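Local coordinates for protein Pgp2 (Campylobacter jejuni subsp. jejuni, PDB 6XJ6) that probably trims peptidoglycan as an LD-carboxypeptidase and binds it through a pocket on its accessory NTF2-like domain, so directing the helical shape of the cell, at residues 197-202 with 281-286. Residues are numbered along the deposited sequence; the frame is centred on the assembly and turned at random.
Sequences SFYDEQ and MKILAE
In the NTF2-like domain of Pgp2, the curled antiparallel sheet ends in a strand broken by a classic beta bulge, Leu-284 and Ala-285 both facing Tyr-272, and the loop that follows helix 192-196 is bridged to strand 281-283. The pairing illustrates how a loop can be fixed to a sheet by very few backbone bonds when side chains finish the work. A single beta bridge, Tyr-199 with Ile-283, sets the register. Its backbone hydrogen bond runs from Ile-283 N to Phe-198 O at 2.7 Å, lying in the carbonyl plane with an N-H...O angle of 162°.

Beside it, Lys-282 bends at chi2 (-68°) and then runs straight, its CD passing Tyr-199 O, so that the ammonium reaches back to the loop backbone. NZ donates to Ser-197 O at 2.7 Å from above the carbonyl plane and, more weakly, to Tyr-199 O at 3.4 Å; a water accepting from NZ also accepts from Glu-201 N.

The apolar side chains pack toward helix 170-188, Phe-198 on Thr-182, Met-281 on Leu-176 and Ile-283 on Trp-183. Ile-283 and Tyr-199 point the same way, and Ile-283 CD1 sits over one face of the phenol, 4.0 Å from the centroid of the Tyr-199 ring, a CH-pi contact. Met-281, bent at chi3, brings CE to within 3.9 Å of Phe-198 CD2.

The Tyr-199 hydroxyl has two hydrogen-bond partners, one being Trp-183 NE1; the other, the Glu-286 carboxylate, whose OE2 pairs with Lys-269, probably stays ionised. The Glu-286 side chain crosses that of Tyr-199 at about a right angle, yet its carboxylate plane is only 18° from the phenol plane, and Tyr-199 OH donates to the syn lone pair of Glu-286 OE1 at 2.7 Å, with OE1 at the ring edge.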
loop_
_atom_site.group_PDB
_atom_site.type_symbol
_atom_site.label_atom_id
_atom_site.label_comp_id
_atom_site.label_asym_id
_atom_site.label_seq_id
_atom_site.Cartn_x
_atom_site.Cartn_y
_atom_site.Cartn_z
ATOM N N SER A 197 -13.346 10.457 14.948
ATOM C CA SER A 197 -13.674 9.068 15.256
ATOM C C SER A 197 -12.990 8.080 14.319
ATOM O O SER A 197 -12.970 6.881 14.619
ATOM C CB SER A 197 -15.189 8.858 15.191
ATOM O OG SER A 197 -15.654 8.815 13.853
ATOM N N PHE A 198 -12.439 8.540 13.200
ATOM C CA PHE A 198 -11.787 7.658 12.246
ATOM C C PHE A 198 -10.284 7.565 12.453
ATOM O O PHE A 198 -9.595 6.978 11.618
ATOM C CB PHE A 198 -12.098 8.099 10.815
ATOM C CG PHE A 198 -13.532 7.894 10.432
ATOM C CD1 PHE A 198 -14.409 8.959 10.393
ATOM C CD2 PHE A 198 -14.004 6.627 10.141
ATOM C CE1 PHE A 198 -15.726 8.769 10.049
ATOM C CE2 PHE A 198 -15.325 6.428 9.800
ATOM C CZ PHE A 198 -16.190 7.501 9.758
ATOM N N TYR A 199 -9.767 8.113 13.548
ATOM C CA TYR A 199 -8.352 8.026 13.876
ATOM C C TYR A 199 -8.177 7.174 15.123
ATOM O O TYR A 199 -9.003 7.221 16.039
ATOM C CB TYR A 199 -7.748 9.422 14.065
ATOM C CG TYR A 199 -7.771 10.201 12.768
ATOM C CD1 TYR A 199 -6.680 10.209 11.914
ATOM C CD2 TYR A 199 -8.904 10.905 12.385
ATOM C CE1 TYR A 199 -6.711 10.898 10.714
ATOM C CE2 TYR A 199 -8.947 11.592 11.191
ATOM C CZ TYR A 199 -7.856 11.594 10.360
ATOM O OH TYR A 199 -7.904 12.273 9.167
ATOM N N ASP A 200 -7.121 6.362 15.127
ATOM C CA ASP A 200 -6.852 5.473 16.252
ATOM C C ASP A 200 -6.162 6.273 17.346
ATOM O O ASP A 200 -4.999 6.663 17.207
ATOM C CB ASP A 200 -5.994 4.287 15.826
ATOM C CG ASP A 200 -5.730 3.331 16.972
ATOM O OD1 ASP A 200 -4.953 3.694 17.878
ATOM O OD2 ASP A 200 -6.333 2.240 16.995
ATOM N N GLU A 201 -6.878 6.500 18.443
ATOM C CA GLU A 201 -6.375 7.346 19.514
ATOM C C GLU A 201 -5.039 6.862 20.055
ATOM O O GLU A 201 -4.283 7.661 20.617
ATOM C CB GLU A 201 -7.406 7.391 20.639
ATOM C CG GLU A 201 -7.082 8.373 21.745
ATOM C CD GLU A 201 -8.229 8.547 22.719
ATOM O OE1 GLU A 201 -7.966 8.659 23.935
ATOM O OE2 GLU A 201 -9.395 8.562 22.265
ATOM N N GLN A 202 -4.728 5.578 19.899
ATOM C CA GLN A 202 -3.504 5.023 20.455
ATOM C C GLN A 202 -2.387 4.853 19.436
ATOM O O GLN A 202 -1.214 4.995 19.799
ATOM C CB GLN A 202 -3.790 3.663 21.101
ATOM C CG GLN A 202 -5.134 3.592 21.817
ATOM C CD GLN A 202 -5.125 2.673 23.026
ATOM O OE1 GLN A 202 -4.129 2.007 23.315
ATOM N NE2 GLN A 202 -6.243 2.636 23.743
ATOM N N MET A 281 -13.173 1.814 10.293
ATOM C CA MET A 281 -11.877 2.294 9.833
ATOM C C MET A 281 -11.197 3.132 10.905
ATOM O O MET A 281 -11.804 4.033 11.490
ATOM C CB MET A 281 -12.078 3.164 8.594
ATOM C CG MET A 281 -10.789 3.722 8.022
ATOM S SD MET A 281 -11.029 4.638 6.496
ATOM C CE MET A 281 -11.647 6.185 7.128
ATOM N N LYS A 282 -9.916 2.851 11.137
ATOM C CA LYS A 282 -9.076 3.671 12.000
ATOM C C LYS A 282 -7.802 4.001 11.240
ATOM O O LYS A 282 -7.041 3.098 10.879
ATOM C CB LYS A 282 -8.752 2.945 13.307
ATOM C CG LYS A 282 -9.944 2.809 14.240
ATOM C CD LYS A 282 -10.382 4.159 14.796
ATOM C CE LYS A 282 -11.469 3.998 15.836
ATOM N NZ LYS A 282 -11.790 5.285 16.512
ATOM N N ILE A 283 -7.573 5.291 11.009
ATOM C CA ILE A 283 -6.433 5.753 10.224
ATOM C C ILE A 283 -5.179 5.706 11.087
ATOM O O ILE A 283 -5.156 6.241 12.203
ATOM C CB ILE A 283 -6.696 7.170 9.692
ATOM C CG1 ILE A 283 -7.880 7.155 8.721
ATOM C CG2 ILE A 283 -5.447 7.740 9.013
ATOM C CD1 ILE A 283 -8.467 8.512 8.463
ATOM N N LEU A 284 -4.129 5.069 10.561
ATOM C CA LEU A 284 -2.841 4.958 11.236
ATOM C C LEU A 284 -1.795 5.908 10.676
ATOM O O LEU A 284 -0.852 6.266 11.390
ATOM C CB LEU A 284 -2.309 3.528 11.106
ATOM C CG LEU A 284 -3.277 2.442 11.578
ATOM C CD1 LEU A 284 -2.768 1.061 11.221
ATOM C CD2 LEU A 284 -3.476 2.564 13.070
ATOM N N ALA A 285 -1.934 6.305 9.418
ATOM C CA ALA A 285 -1.037 7.249 8.777
ATOM C C ALA A 285 -1.787 7.869 7.614
ATOM O O ALA A 285 -2.547 7.183 6.921
ATOM C CB ALA A 285 0.237 6.567 8.268
ATOM N N GLU A 286 -1.573 9.165 7.406
ATOM C CA GLU A 286 -2.310 9.893 6.384
ATOM C C GLU A 286 -1.382 10.843 5.650
ATOM O O GLU A 286 -0.688 11.655 6.273
ATOM C CB GLU A 286 -3.471 10.686 6.995
ATOM C CG GLU A 286 -4.136 11.645 6.014
ATOM C CD GLU A 286 -5.364 12.325 6.582
ATOM O OE1 GLU A 286 -5.622 12.170 7.791
ATOM O OE2 GLU A 286 -6.051 13.036 5.814
HETATM O O HOH W 1 -9.568 4.869 18.594
#